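Local coordinates for BH2092 protein (Bacillus halodurans, PDB 3NHV) that is of unknown function but carries a rhodanese-like domain, a family whose members often transfer sulfur through an active-site cysteine, at residues Ile35-Arg40 with Ile54-Asn59; His49-Ile54 with Glu117-Leu122; Asn59-Asp64 with Ala92-Leu97; Ile75-Trp80 with Phe99-Leu104; Gly107-Arg112 with Asp127-Met132. One frame throughout, in Å; residues are numbered along the deposited sequence.

Contact 1 of 5, residues Ile35-Arg40 with Ile54-Asn59; sequences IVVDVR and ISIPGN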
# COMPACT_ATOMS: atom_id res chain seq x y z
N ILE B 35 7.07 20.60 4.59
CA ILE B 35 5.94 21.37 4.10
C ILE B 35 4.90 20.36 3.65
O ILE B 35 5.03 19.76 2.58
CB ILE B 35 6.33 22.26 2.90
CG1 ILE B 35 7.53 23.13 3.28
CG2 ILE B 35 5.15 23.14 2.50
CD1 ILE B 35 8.01 24.04 2.16
N VAL B 36 3.87 20.17 4.46
CA VAL B 36 2.82 19.23 4.11
C VAL B 36 1.91 19.82 3.03
O VAL B 36 1.30 20.87 3.24
CB VAL B 36 1.97 18.87 5.34
CG1 VAL B 36 1.03 17.73 4.99
CG2 VAL B 36 2.87 18.51 6.51
N VAL B 37 1.83 19.14 1.89
CA VAL B 37 1.01 19.59 0.77
C VAL B 37 -0.12 18.61 0.43
O VAL B 37 0.14 17.45 0.09
CB VAL B 37 1.87 19.79 -0.52
CG1 VAL B 37 1.01 20.33 -1.66
CG2 VAL B 37 3.03 20.72 -0.24
N ASP B 38 -1.36 19.09 0.52
CA ASP B 38 -2.53 18.28 0.19
C ASP B 38 -2.69 18.42 -1.32
O ASP B 38 -2.89 19.52 -1.82
CB ASP B 38 -3.78 18.82 0.90
CG ASP B 38 -4.97 17.89 0.78
OD1 ASP B 38 -5.18 17.30 -0.30
OD2 ASP B 38 -5.72 17.75 1.78
N VAL B 39 -2.59 17.30 -2.03
CA VAL B 39 -2.67 17.27 -3.48
C VAL B 39 -4.07 17.00 -4.04
O VAL B 39 -4.28 17.06 -5.25
CB VAL B 39 -1.72 16.19 -4.03
CG1 VAL B 39 -1.91 16.01 -5.51
CG2 VAL B 39 -0.28 16.58 -3.72
N ARG B 40 -5.02 16.69 -3.17
CA ARG B 40 -6.37 16.41 -3.64
C ARG B 40 -7.06 17.65 -4.20
O ARG B 40 -6.44 18.71 -4.34
CB ARG B 40 -7.23 15.85 -2.51
CG ARG B 40 -6.62 14.70 -1.73
CD ARG B 40 -6.85 14.92 -0.24
NE ARG B 40 -8.18 14.54 0.23
CZ ARG B 40 -8.85 15.22 1.16
NH1 ARG B 40 -8.33 16.32 1.69
NH2 ARG B 40 -10.03 14.79 1.59
N ILE B 54 -0.82 22.95 3.34
CA ILE B 54 -1.29 23.90 2.34
C ILE B 54 -1.94 23.15 1.19
O ILE B 54 -1.60 22.00 0.93
CB ILE B 54 -0.13 24.71 1.76
CG1 ILE B 54 0.91 23.77 1.16
CG2 ILE B 54 0.49 25.58 2.84
CD1 ILE B 54 2.11 24.47 0.61
N SER B 55 -2.88 23.81 0.51
CA SER B 55 -3.58 23.20 -0.61
C SER B 55 -2.95 23.50 -1.96
O SER B 55 -2.82 24.66 -2.34
CB SER B 55 -5.04 23.66 -0.64
OG SER B 55 -5.65 23.28 -1.85
N ILE B 56 -2.56 22.45 -2.67
CA ILE B 56 -1.97 22.61 -3.99
C ILE B 56 -2.37 21.39 -4.83
O ILE B 56 -1.61 20.44 -4.93
CB ILE B 56 -0.42 22.65 -3.93
CG1 ILE B 56 0.06 23.70 -2.91
CG2 ILE B 56 0.14 22.93 -5.32
CD1 ILE B 56 -0.20 25.14 -3.31
N PRO B 57 -3.57 21.41 -5.42
CA PRO B 57 -4.04 20.29 -6.24
C PRO B 57 -2.97 19.77 -7.21
O PRO B 57 -2.26 20.56 -7.83
CB PRO B 57 -5.25 20.87 -6.97
CG PRO B 57 -5.82 21.80 -5.93
CD PRO B 57 -4.57 22.50 -5.39
N GLY B 58 -2.87 18.45 -7.33
CA GLY B 58 -1.87 17.85 -8.21
C GLY B 58 -1.80 18.40 -9.62
O GLY B 58 -0.72 18.71 -10.12
N ASN B 59 -2.96 18.52 -10.27
CA ASN B 59 -3.00 19.03 -11.63
C ASN B 59 -2.60 20.50 -11.70
O ASN B 59 -2.34 21.03 -12.79
CB ASN B 59 -4.40 18.82 -12.22
CG ASN B 59 -5.49 19.37 -11.33
OD1 ASN B 59 -5.53 20.57 -11.04
ND2 ASN B 59 -6.38 18.49 -10.87
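Ile54 O is gripped from strand 34-38 by Asp38 N at 2.9 Å, nearly in line with the carbonyl, and by the CA-H of Val37 in a longer CA-H...O contact. Ile54 N to Val36 O (3.0 Å) and Ile56 N to Asp38 O (3.1 Å) complete the parallel pairing of strands 34-38 and 54-55; with helix 42-47 as the crossover, the two form a beta-alpha-beta unit of the rhodanese-like domain. Gly58 N reaches Val39 O at 2.9 Å. On the face of Val37 and Ile54, chi1 of 57° sets Ile54 CG1 between its backbone N and carbonyl carbon, and CD1 beyond it meets Ile35 CG2 at 3.8 Å and Val37 CG2. Val37 CG1 lies 3.5 Å from Ile56 CB. On the other face, Asp38 OD1 accepts the backbone N of Arg40 in an Asx turn, and OD2 has a weak bond with Tyr78 OH. Arg40 NH1 forms a salt bridge with Asp38 OD2 at 3.0 Å, on its syn lone pair and in the guanidinium plane.

Contact 2 of 5, residues His49-Ile54 with Glu117-Leu122; sequences HIPTAI and EVEGTL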
# COMPACT_ATOMS: atom_id res chain seq x y z
N HIS B 49 -8.75 18.54 6.12
CA HIS B 49 -7.34 18.37 5.77
C HIS B 49 -6.45 18.22 7.00
O HIS B 49 -6.89 18.37 8.13
CB HIS B 49 -6.86 19.54 4.90
CG HIS B 49 -6.91 20.88 5.58
ND1 HIS B 49 -6.10 21.21 6.65
CD2 HIS B 49 -7.65 21.99 5.31
CE1 HIS B 49 -6.34 22.46 7.01
NE2 HIS B 49 -7.27 22.95 6.21
N ILE B 50 -5.18 17.92 6.76
CA ILE B 50 -4.23 17.73 7.84
C ILE B 50 -3.65 19.04 8.34
O ILE B 50 -3.22 19.89 7.56
CB ILE B 50 -3.07 16.83 7.40
CG1 ILE B 50 -3.60 15.46 7.01
CG2 ILE B 50 -2.04 16.72 8.53
CD1 ILE B 50 -2.55 14.56 6.44
N PRO B 51 -3.61 19.22 9.66
CA PRO B 51 -3.06 20.45 10.24
C PRO B 51 -1.69 20.84 9.68
O PRO B 51 -0.83 19.98 9.47
CB PRO B 51 -3.02 20.13 11.73
CG PRO B 51 -4.24 19.28 11.90
CD PRO B 51 -4.17 18.35 10.71
N THR B 52 -1.50 22.14 9.46
CA THR B 52 -0.27 22.73 8.92
C THR B 52 -0.04 22.43 7.44
O THR B 52 1.04 22.66 6.91
CB THR B 52 1.00 22.27 9.70
OG1 THR B 52 1.34 20.92 9.33
CG2 THR B 52 0.76 22.34 11.20
N ALA B 53 -1.08 21.94 6.76
CA ALA B 53 -0.95 21.61 5.36
C ALA B 53 -1.55 22.65 4.41
O ALA B 53 -2.66 23.15 4.64
CB ALA B 53 -1.57 20.26 5.09
N ILE B 54 -0.82 22.95 3.34
CA ILE B 54 -1.29 23.90 2.34
C ILE B 54 -1.94 23.15 1.19
O ILE B 54 -1.60 22.00 0.93
CB ILE B 54 -0.13 24.71 1.76
CG1 ILE B 54 0.91 23.77 1.16
CG2 ILE B 54 0.49 25.58 2.84
CD1 ILE B 54 2.11 24.47 0.61
N GLU B 117 -6.16 14.67 14.30
CA GLU B 117 -7.04 15.84 14.31
C GLU B 117 -7.23 16.37 12.89
O GLU B 117 -6.33 16.30 12.06
CB GLU B 117 -6.43 16.94 15.20
CG GLU B 117 -6.27 16.54 16.65
CD GLU B 117 -5.45 17.53 17.47
OE1 GLU B 117 -5.32 17.31 18.70
OE2 GLU B 117 -4.94 18.53 16.89
N VAL B 118 -8.42 16.91 12.61
CA VAL B 118 -8.71 17.45 11.28
C VAL B 118 -9.23 18.88 11.35
O VAL B 118 -9.97 19.23 12.27
CB VAL B 118 -9.75 16.60 10.55
CG1 VAL B 118 -9.17 15.25 10.20
CG2 VAL B 118 -10.98 16.44 11.42
N GLU B 119 -8.84 19.69 10.38
CA GLU B 119 -9.28 21.08 10.32
C GLU B 119 -10.05 21.29 9.02
O GLU B 119 -9.71 20.70 8.00
CB GLU B 119 -8.09 22.04 10.35
CG GLU B 119 -7.24 21.91 11.60
CD GLU B 119 -6.02 22.82 11.57
OE1 GLU B 119 -5.30 22.82 10.55
OE2 GLU B 119 -5.78 23.53 12.57
N GLY B 120 -11.08 22.13 9.07
CA GLY B 120 -11.87 22.39 7.88
C GLY B 120 -13.35 22.61 8.15
O GLY B 120 -13.77 22.76 9.30
N THR B 121 -14.13 22.63 7.08
CA THR B 121 -15.57 22.84 7.16
C THR B 121 -16.30 21.71 7.86
O THR B 121 -16.96 21.92 8.87
CB THR B 121 -16.18 23.00 5.75
OG1 THR B 121 -15.77 24.26 5.20
CG2 THR B 121 -17.70 22.94 5.81
N LEU B 122 -16.20 20.51 7.30
CA LEU B 122 -16.88 19.35 7.87
C LEU B 122 -16.03 18.63 8.90
O LEU B 122 -16.53 17.81 9.66
CB LEU B 122 -17.28 18.38 6.77
CG LEU B 122 -18.17 18.97 5.69
CD1 LEU B 122 -18.50 17.89 4.67
CD2 LEU B 122 -19.43 19.53 6.31
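His49 and Glu119 form a lone antiparallel bridge, a hydrogen-bonded pair in which His49 N gives to Glu119 O at 3.0 Å and Glu119 N to His49 O at 3.3 Å. With chi1 at 63°, His49 CG stands between backbone N and carbonyl carbon, which turns the ring under Glu119 O, 3.6 Å above its plane and over its centre. The Glu119 carboxylate stands almost perpendicular to the ring (85°), with OE1 3.7 Å from His49 CE1. Glu119 OE1 lies 3.3 Å from Pro51 CA, and Pro51 CD 3.3 Å from Glu117 O. An alanine in place of His49 would probably keep the backbone bridge but leave the Glu119 carbonyl without its ring and Tyr45 without its stacking mate. The bridge ties the segment after helix 107-113 to His49, just ahead of the type II turn Ile50-Ala53. His49 stacks on Tyr45 of helix 42-47, Ile50 N bonds to Tyr78 OH of strand 74-78, and Glu117 O is held by Trp111 NE1 of helix 107-113.

Contact 3 of 5, residues Asn59-Asp64 with Ala92-Leu97; sequences NKINED and AKFAQL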
# COMPACT_ATOMS: atom_id res chain seq x y z
N ASN B 59 -2.96 18.52 -10.27
CA ASN B 59 -3.00 19.03 -11.63
C ASN B 59 -2.60 20.50 -11.70
O ASN B 59 -2.34 21.03 -12.79
CB ASN B 59 -4.40 18.82 -12.22
CG ASN B 59 -5.49 19.37 -11.33
OD1 ASN B 59 -5.53 20.57 -11.04
ND2 ASN B 59 -6.38 18.49 -10.87
N LYS B 60 -2.54 21.17 -10.55
CA LYS B 60 -2.17 22.59 -10.51
C LYS B 60 -0.76 22.84 -9.96
O LYS B 60 -0.46 23.95 -9.53
CB LYS B 60 -3.19 23.38 -9.68
CG LYS B 60 -4.60 23.40 -10.25
CD LYS B 60 -4.69 24.32 -11.46
CE LYS B 60 -5.93 24.05 -12.31
NZ LYS B 60 -5.80 22.83 -13.19
N ILE B 61 0.09 21.81 -9.98
CA ILE B 61 1.46 21.94 -9.48
C ILE B 61 2.43 22.40 -10.57
O ILE B 61 2.55 21.76 -11.61
CB ILE B 61 1.98 20.61 -8.92
CG1 ILE B 61 1.14 20.19 -7.72
CG2 ILE B 61 3.44 20.75 -8.52
CD1 ILE B 61 1.57 18.87 -7.11
N ASN B 62 3.13 23.50 -10.31
CA ASN B 62 4.08 24.06 -11.27
C ASN B 62 4.93 25.12 -10.60
O ASN B 62 4.85 25.30 -9.38
CB ASN B 62 3.32 24.69 -12.43
CG ASN B 62 2.24 25.64 -11.95
OD1 ASN B 62 2.53 26.60 -11.22
ND2 ASN B 62 1.00 25.38 -12.35
N GLU B 63 5.74 25.82 -11.38
CA GLU B 63 6.61 26.85 -10.81
C GLU B 63 5.88 28.08 -10.26
O GLU B 63 6.43 28.80 -9.42
CB GLU B 63 7.68 27.26 -11.83
CG GLU B 63 9.09 26.89 -11.37
CD GLU B 63 10.08 26.73 -12.52
OE1 GLU B 63 9.84 25.87 -13.42
OE2 GLU B 63 11.11 27.45 -12.54
N ASP B 64 4.66 28.31 -10.73
CA ASP B 64 3.85 29.45 -10.28
C ASP B 64 3.29 29.23 -8.89
O ASP B 64 3.26 30.13 -8.05
CB ASP B 64 2.68 29.69 -11.24
CG ASP B 64 3.10 30.36 -12.55
OD1 ASP B 64 2.27 30.43 -13.48
OD2 ASP B 64 4.27 30.82 -12.63
N ALA B 92 6.55 13.28 -8.14
CA ALA B 92 7.29 13.39 -9.40
C ALA B 92 7.39 14.85 -9.88
O ALA B 92 8.49 15.32 -10.17
CB ALA B 92 6.61 12.54 -10.47
N LYS B 93 6.26 15.54 -9.95
CA LYS B 93 6.28 16.93 -10.40
C LYS B 93 7.18 17.77 -9.50
O LYS B 93 8.01 18.55 -9.99
CB LYS B 93 4.87 17.53 -10.40
CG LYS B 93 3.85 16.72 -11.17
CD LYS B 93 2.60 17.54 -11.49
CE LYS B 93 1.46 16.65 -11.98
NZ LYS B 93 1.91 15.68 -13.02
N PHE B 94 7.04 17.61 -8.19
CA PHE B 94 7.86 18.37 -7.26
C PHE B 94 9.33 18.06 -7.47
O PHE B 94 10.18 18.96 -7.40
CB PHE B 94 7.48 18.05 -5.81
CG PHE B 94 6.38 18.91 -5.26
CD1 PHE B 94 6.63 20.25 -4.93
CD2 PHE B 94 5.10 18.40 -5.07
CE1 PHE B 94 5.62 21.05 -4.41
CE2 PHE B 94 4.08 19.19 -4.55
CZ PHE B 94 4.34 20.52 -4.22
N ALA B 95 9.64 16.80 -7.75
CA ALA B 95 11.02 16.40 -7.98
C ALA B 95 11.55 17.03 -9.26
O ALA B 95 12.75 17.31 -9.37
CB ALA B 95 11.13 14.88 -8.05
N GLN B 96 10.67 17.25 -10.22
CA GLN B 96 11.06 17.86 -11.48
C GLN B 96 11.35 19.35 -11.26
O GLN B 96 12.20 19.92 -11.94
CB GLN B 96 9.95 17.65 -12.52
CG GLN B 96 10.25 18.18 -13.91
CD GLN B 96 9.25 17.67 -14.94
OE1 GLN B 96 8.03 17.86 -14.80
NE2 GLN B 96 9.76 17.03 -15.99
N LEU B 97 10.66 19.96 -10.30
CA LEU B 97 10.85 21.37 -10.00
C LEU B 97 12.09 21.61 -9.13
O LEU B 97 12.37 22.75 -8.74
CB LEU B 97 9.61 21.94 -9.30
CG LEU B 97 8.34 22.07 -10.15
CD1 LEU B 97 7.12 22.21 -9.26
CD2 LEU B 97 8.48 23.27 -11.08
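Ile61 holds CG2 anti to its backbone N and CG1 anti to the carbonyl carbon (chi1 -63°), while its chi2 of 179° extends CD1; both methyls meet Phe94, and CG2 reaches Lys93 and Leu97 as well. CD1 meets Phe94 CE2 at 3.6 Å, the two side chains crossing at about a right angle. CG2 stands 4.3 Å above the centre of one Phe94 ring face and is 4.0 Å from both Lys93 CB and Leu97 CD1. Lys93, Phe94 and Leu97 thus offer one side of helix 86-96 and its C-terminal end to the loop that runs from strand 54-55 to strand 74-78. This helix is the crossover between strands 74-78 and 100-105 of the rhodanese-like domain, and Phe94 also packs on Ile75 and Thr77 of the sheet. An alanine in place of Ile61 would probably open a gap between the Phe94 ring and Leu97 CD1. Leu97 CD1 also lies 3.8 Å from Asn62 O, which bonds to Thr66 OG1; Asn62 OD1 takes the backbone N of Thr65. Glu63 and Leu97 run antiparallel alongside each other, Glu63 CG 3.7 Å from Leu97 CD2. Ala92 and Ala95 pack on Tyr10 and Ala6 of the third subunit.

Contact 4 of 5, residues Ile75-Trp80 with Phe99-Leu104; sequences IITYCW and FRVKEL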
# COMPACT_ATOMS: atom_id res chain seq x y z
N ILE B 75 9.22 18.49 0.96
CA ILE B 75 7.78 18.45 0.65
C ILE B 75 7.20 17.06 0.93
O ILE B 75 7.76 16.04 0.53
CB ILE B 75 7.50 18.83 -0.85
CG1 ILE B 75 7.74 20.33 -1.07
CG2 ILE B 75 6.05 18.55 -1.21
CD1 ILE B 75 9.19 20.72 -1.09
N ILE B 76 6.07 17.03 1.64
CA ILE B 76 5.37 15.80 1.98
C ILE B 76 4.00 15.86 1.32
O ILE B 76 3.18 16.70 1.68
CB ILE B 76 5.16 15.65 3.52
CG1 ILE B 76 6.49 15.82 4.26
CG2 ILE B 76 4.56 14.28 3.83
CD1 ILE B 76 7.47 14.70 4.01
N THR B 77 3.76 14.98 0.36
CA THR B 77 2.48 14.99 -0.34
C THR B 77 1.56 13.92 0.20
O THR B 77 2.01 12.87 0.64
CB THR B 77 2.67 14.72 -1.85
OG1 THR B 77 3.23 13.41 -2.02
CG2 THR B 77 3.62 15.75 -2.45
N TYR B 78 0.26 14.17 0.16
CA TYR B 78 -0.69 13.17 0.60
C TYR B 78 -2.00 13.29 -0.18
O TYR B 78 -2.44 14.39 -0.50
CB TYR B 78 -0.94 13.28 2.12
CG TYR B 78 -1.90 14.37 2.55
CD1 TYR B 78 -3.27 14.19 2.47
CD2 TYR B 78 -1.42 15.56 3.08
CE1 TYR B 78 -4.15 15.17 2.90
CE2 TYR B 78 -2.29 16.55 3.51
CZ TYR B 78 -3.65 16.35 3.42
OH TYR B 78 -4.51 17.32 3.88
N CYS B 79 -2.57 12.14 -0.51
CA CYS B 79 -3.83 12.07 -1.24
C CYS B 79 -4.85 11.45 -0.30
O CYS B 79 -4.69 11.52 0.91
CB CYS B 79 -3.67 11.21 -2.51
SG CYS B 79 -5.26 10.87 -3.37
N TRP B 80 -5.89 10.83 -0.84
CA TRP B 80 -6.90 10.22 0.00
C TRP B 80 -6.38 9.07 0.83
O TRP B 80 -6.50 9.09 2.05
CB TRP B 80 -8.09 9.75 -0.83
CG TRP B 80 -8.92 10.87 -1.34
CD1 TRP B 80 -8.75 11.54 -2.52
CD2 TRP B 80 -10.01 11.50 -0.67
NE1 TRP B 80 -9.69 12.55 -2.62
CE2 TRP B 80 -10.47 12.54 -1.50
CE3 TRP B 80 -10.65 11.28 0.56
CZ2 TRP B 80 -11.54 13.36 -1.15
CZ3 TRP B 80 -11.72 12.10 0.91
CH2 TRP B 80 -12.16 13.13 0.05
N PHE B 99 12.63 20.23 -6.05
CA PHE B 99 12.34 20.05 -4.63
C PHE B 99 12.68 18.65 -4.09
O PHE B 99 12.72 17.68 -4.84
CB PHE B 99 10.85 20.31 -4.35
CG PHE B 99 10.48 21.76 -4.30
CD1 PHE B 99 9.72 22.34 -5.31
CD2 PHE B 99 10.88 22.55 -3.22
CE1 PHE B 99 9.36 23.69 -5.25
CE2 PHE B 99 10.53 23.90 -3.16
CZ PHE B 99 9.77 24.47 -4.17
N ARG B 100 12.93 18.58 -2.78
CA ARG B 100 13.19 17.30 -2.12
C ARG B 100 11.78 16.93 -1.65
O ARG B 100 11.08 17.77 -1.07
CB ARG B 100 14.13 17.48 -0.92
CG ARG B 100 15.54 17.97 -1.28
CD ARG B 100 16.43 16.84 -1.79
NE ARG B 100 17.73 17.33 -2.23
CZ ARG B 100 18.86 16.61 -2.20
NH1 ARG B 100 18.83 15.37 -1.73
NH2 ARG B 100 20.00 17.13 -2.63
N VAL B 101 11.36 15.69 -1.90
CA VAL B 101 10.01 15.31 -1.55
C VAL B 101 9.85 13.85 -1.15
O VAL B 101 10.63 12.99 -1.57
CB VAL B 101 9.09 15.59 -2.75
CG1 VAL B 101 9.54 14.74 -3.93
CG2 VAL B 101 7.63 15.29 -2.40
N LYS B 102 8.81 13.59 -0.36
CA LYS B 102 8.45 12.25 0.12
C LYS B 102 6.92 12.19 0.09
O LYS B 102 6.26 13.21 0.30
CB LYS B 102 8.92 12.03 1.56
CG LYS B 102 10.43 12.09 1.78
CD LYS B 102 10.81 11.66 3.20
CE LYS B 102 12.31 11.44 3.31
NZ LYS B 102 12.68 10.52 4.44
N GLU B 103 6.36 11.01 -0.17
CA GLU B 103 4.91 10.85 -0.19
C GLU B 103 4.46 10.18 1.10
O GLU B 103 5.18 9.35 1.65
CB GLU B 103 4.45 10.01 -1.39
CG GLU B 103 4.91 8.56 -1.36
CD GLU B 103 4.58 7.80 -2.64
OE1 GLU B 103 3.39 7.77 -3.03
OE2 GLU B 103 5.52 7.23 -3.25
N LEU B 104 3.28 10.56 1.57
CA LEU B 104 2.72 10.02 2.80
C LEU B 104 1.85 8.80 2.51
O LEU B 104 0.83 8.92 1.84
CB LEU B 104 1.86 11.08 3.49
CG LEU B 104 1.20 10.64 4.79
CD1 LEU B 104 2.26 10.49 5.88
CD2 LEU B 104 0.15 11.65 5.22
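Ile75 uses both backbone polar atoms across the contact: its N gives to Arg100 O at 2.8 Å in an almost straight bond (179° at the hydrogen), and its O accepts from Lys102 N, also at 2.8 Å. Thr77 repeats the pattern, its N bonding to Lys102 O at 3.1 Å and its O to Leu104 N at 2.8 Å. Lys102 O takes in addition the CA-H of Ile76 at 3.2 Å. Ile76 and Tyr78 turn their backbone bonds to strand 34-38 and Val39 just after it. The side-chain polar groups find mates beyond the two strands. Thr77 OG1 bonds to Ala87 O, Glu103 OE1 to Thr88 OG1, and Tyr78 OH to Ile50 N; Glu103 OE2 forms a salt bridge with Lys13 of the third subunit, whose Tyr10 OH bonds to Val101 O. Apolar contacts fill in between: Ile75 CG2 lies 3.8 Å from Val101 CG2, and Tyr78 CB is 3.7 Å from Leu104 CD2. With helix 86-96 as the crossover, this is a beta-alpha-beta unit at the centre of the parallel sheet. Cys79, in a disulfide with Cys84, opens the loop after strand 74-78, the place where rhodaneses carry their active-site loop.

Contact 5 of 5, residues Gly107-Arg112 with Asp127-Met132; sequences GIEYWR and DLFWNM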
# COMPACT_ATOMS: atom_id res chain seq x y z
N GLY B 107 -2.33 8.29 3.38
CA GLY B 107 -3.10 9.48 3.08
C GLY B 107 -3.84 10.00 4.29
O GLY B 107 -3.47 9.71 5.43
N ILE B 108 -4.90 10.77 4.05
CA ILE B 108 -5.68 11.34 5.14
C ILE B 108 -6.61 10.29 5.70
O ILE B 108 -7.08 10.39 6.83
CB ILE B 108 -6.50 12.56 4.65
CG1 ILE B 108 -7.13 13.29 5.84
CG2 ILE B 108 -7.57 12.11 3.66
CD1 ILE B 108 -7.76 14.62 5.48
N GLU B 109 -6.87 9.26 4.91
CA GLU B 109 -7.73 8.20 5.36
C GLU B 109 -7.17 7.57 6.64
O GLU B 109 -7.82 7.55 7.67
CB GLU B 109 -7.87 7.13 4.29
CG GLU B 109 -8.61 5.92 4.80
CD GLU B 109 -8.59 4.77 3.83
OE1 GLU B 109 -8.96 3.66 4.25
OE2 GLU B 109 -8.20 4.99 2.66
N TYR B 110 -5.94 7.07 6.58
CA TYR B 110 -5.36 6.46 7.75
C TYR B 110 -4.91 7.47 8.81
O TYR B 110 -4.66 7.10 9.95
CB TYR B 110 -4.22 5.52 7.34
CG TYR B 110 -4.72 4.12 7.03
CD1 TYR B 110 -4.82 3.16 8.05
CD2 TYR B 110 -5.16 3.78 5.75
CE1 TYR B 110 -5.37 1.89 7.79
CE2 TYR B 110 -5.71 2.51 5.49
CZ TYR B 110 -5.81 1.58 6.51
OH TYR B 110 -6.36 0.35 6.27
N TRP B 111 -4.83 8.74 8.43
CA TRP B 111 -4.45 9.77 9.38
C TRP B 111 -5.59 9.93 10.37
O TRP B 111 -5.38 10.04 11.58
CB TRP B 111 -4.19 11.09 8.67
CG TRP B 111 -4.09 12.23 9.61
CD1 TRP B 111 -5.12 12.99 10.07
CD2 TRP B 111 -2.91 12.68 10.28
NE1 TRP B 111 -4.65 13.90 10.99
CE2 TRP B 111 -3.31 13.73 11.14
CE3 TRP B 111 -1.57 12.31 10.24
CZ2 TRP B 111 -2.39 14.41 11.96
CZ3 TRP B 111 -0.66 12.98 11.05
CH2 TRP B 111 -1.07 14.02 11.90
N ARG B 112 -6.81 9.92 9.84
CA ARG B 112 -8.00 10.05 10.66
C ARG B 112 -8.27 8.75 11.41
O ARG B 112 -8.64 8.77 12.58
CB ARG B 112 -9.20 10.44 9.79
CG ARG B 112 -9.08 11.83 9.15
CD ARG B 112 -10.14 12.03 8.08
NE ARG B 112 -11.49 11.96 8.64
CZ ARG B 112 -12.61 11.91 7.93
NH1 ARG B 112 -12.57 11.91 6.60
NH2 ARG B 112 -13.78 11.85 8.54
N ASP B 127 -16.36 13.23 4.24
CA ASP B 127 -16.30 11.87 3.73
C ASP B 127 -14.92 11.27 3.98
O ASP B 127 -13.91 11.97 3.93
CB ASP B 127 -16.62 11.82 2.25
CG ASP B 127 -18.10 11.99 1.98
OD1 ASP B 127 -18.90 11.49 2.81
OD2 ASP B 127 -18.46 12.60 0.95
N LEU B 128 -14.89 9.98 4.24
CA LEU B 128 -13.64 9.30 4.51
C LEU B 128 -12.99 8.82 3.23
O LEU B 128 -11.78 8.86 3.09
CB LEU B 128 -13.88 8.12 5.44
CG LEU B 128 -12.64 7.33 5.85
CD1 LEU B 128 -11.58 8.25 6.46
CD2 LEU B 128 -13.05 6.26 6.84
N PHE B 129 -13.81 8.39 2.28
CA PHE B 129 -13.30 7.89 1.01
C PHE B 129 -13.68 8.78 -0.17
O PHE B 129 -14.62 9.57 -0.11
CB PHE B 129 -13.83 6.49 0.73
CG PHE B 129 -13.58 5.50 1.83
CD1 PHE B 129 -14.55 5.26 2.80
CD2 PHE B 129 -12.39 4.79 1.88
CE1 PHE B 129 -14.34 4.31 3.81
CE2 PHE B 129 -12.16 3.84 2.87
CZ PHE B 129 -13.14 3.60 3.84
N TRP B 130 -12.94 8.63 -1.26
CA TRP B 130 -13.19 9.36 -2.49
C TRP B 130 -14.46 8.78 -3.12
O TRP B 130 -14.61 7.56 -3.19
CB TRP B 130 -12.02 9.17 -3.45
CG TRP B 130 -12.19 9.84 -4.78
CD1 TRP B 130 -12.24 11.18 -5.01
CD2 TRP B 130 -12.29 9.20 -6.06
NE1 TRP B 130 -12.36 11.42 -6.36
CE2 TRP B 130 -12.39 10.22 -7.03
CE3 TRP B 130 -12.30 7.86 -6.48
CZ2 TRP B 130 -12.50 9.95 -8.40
CZ3 TRP B 130 -12.41 7.60 -7.85
CH2 TRP B 130 -12.50 8.64 -8.79
N ASN B 131 -15.36 9.66 -3.57
CA ASN B 131 -16.62 9.24 -4.19
C ASN B 131 -16.53 9.26 -5.71
O ASN B 131 -16.48 10.33 -6.33
CB ASN B 131 -17.77 10.16 -3.75
CG ASN B 131 -19.14 9.52 -3.91
OD1 ASN B 131 -19.44 8.89 -4.93
ND2 ASN B 131 -19.99 9.70 -2.90
N MSE B 132 -16.52 8.08 -6.31
CA MSE B 132 -16.41 7.94 -7.76
C MSE B 132 -17.55 8.62 -8.52
O MSE B 132 -17.41 8.95 -9.70
CB MSE B 132 -16.39 6.46 -8.11
CG MSE B 132 -16.02 6.14 -9.52
SE MSE B 132 -16.16 4.23 -9.80
CE MSE B 132 -14.67 3.64 -8.72
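Arg112 and Leu128 lie alongside each other, pointing opposite ways, so that Leu128 CD1 lies 3.7 Å above one face of the guanidinium, nearer its rim than its centre. The Arg112 chain bends at chi3 (63°), where NE turns off the line of the aliphatic part. At the guanidinium edge, NH1 gives to Asp127 O at 3.0 Å, the acceptor in the plane of the guanidinium but the donor well above the plane of the carbonyl; NH2 bonds to Ala126 O, so two successive carbonyls are held. Glu109 crosses Leu128 at about a right angle, its CG 4.1 Å from Leu128 CD1. Its extended chain brings OE1 to 3.5 Å from Phe129 CE2, carboxylate and ring turned 67° apart. Glu109 OE1 also bonds to Tyr110 OH of the third subunit and forms a salt bridge with Lys113. The C-terminal segment thereby lies against helix 107-113, whose Ile108 and Glu109 are backbone-bonded to Cys79 and Trp80 after strand 74-78, while Trp111 packs on helix 20-28 and Trp130 meets Trp80.

In the fold
Contact 4 is the buried one, nearest the chain's centre, and contact 1 is partly buried; both are parallel strand pairings in one sheet, joined because strands 34-38 and 74-78 are neighbours. Their chemistry is mostly backbone bonding with branched apolar side chains between. Contact 3, also partly buried, is almost wholly apolar and sets a loop on the helix that crosses over within contact 4. Contacts 2 and 5 lie at the surface, where carbonyls meet a histidine ring and a guanidinium; both hold the chain beyond helix 107-113 and touch through Trp111 and Glu117. Tyr78 OH links contacts 1, 2 and 4, while contacts 3, 4 and 5 all meet the third subunit.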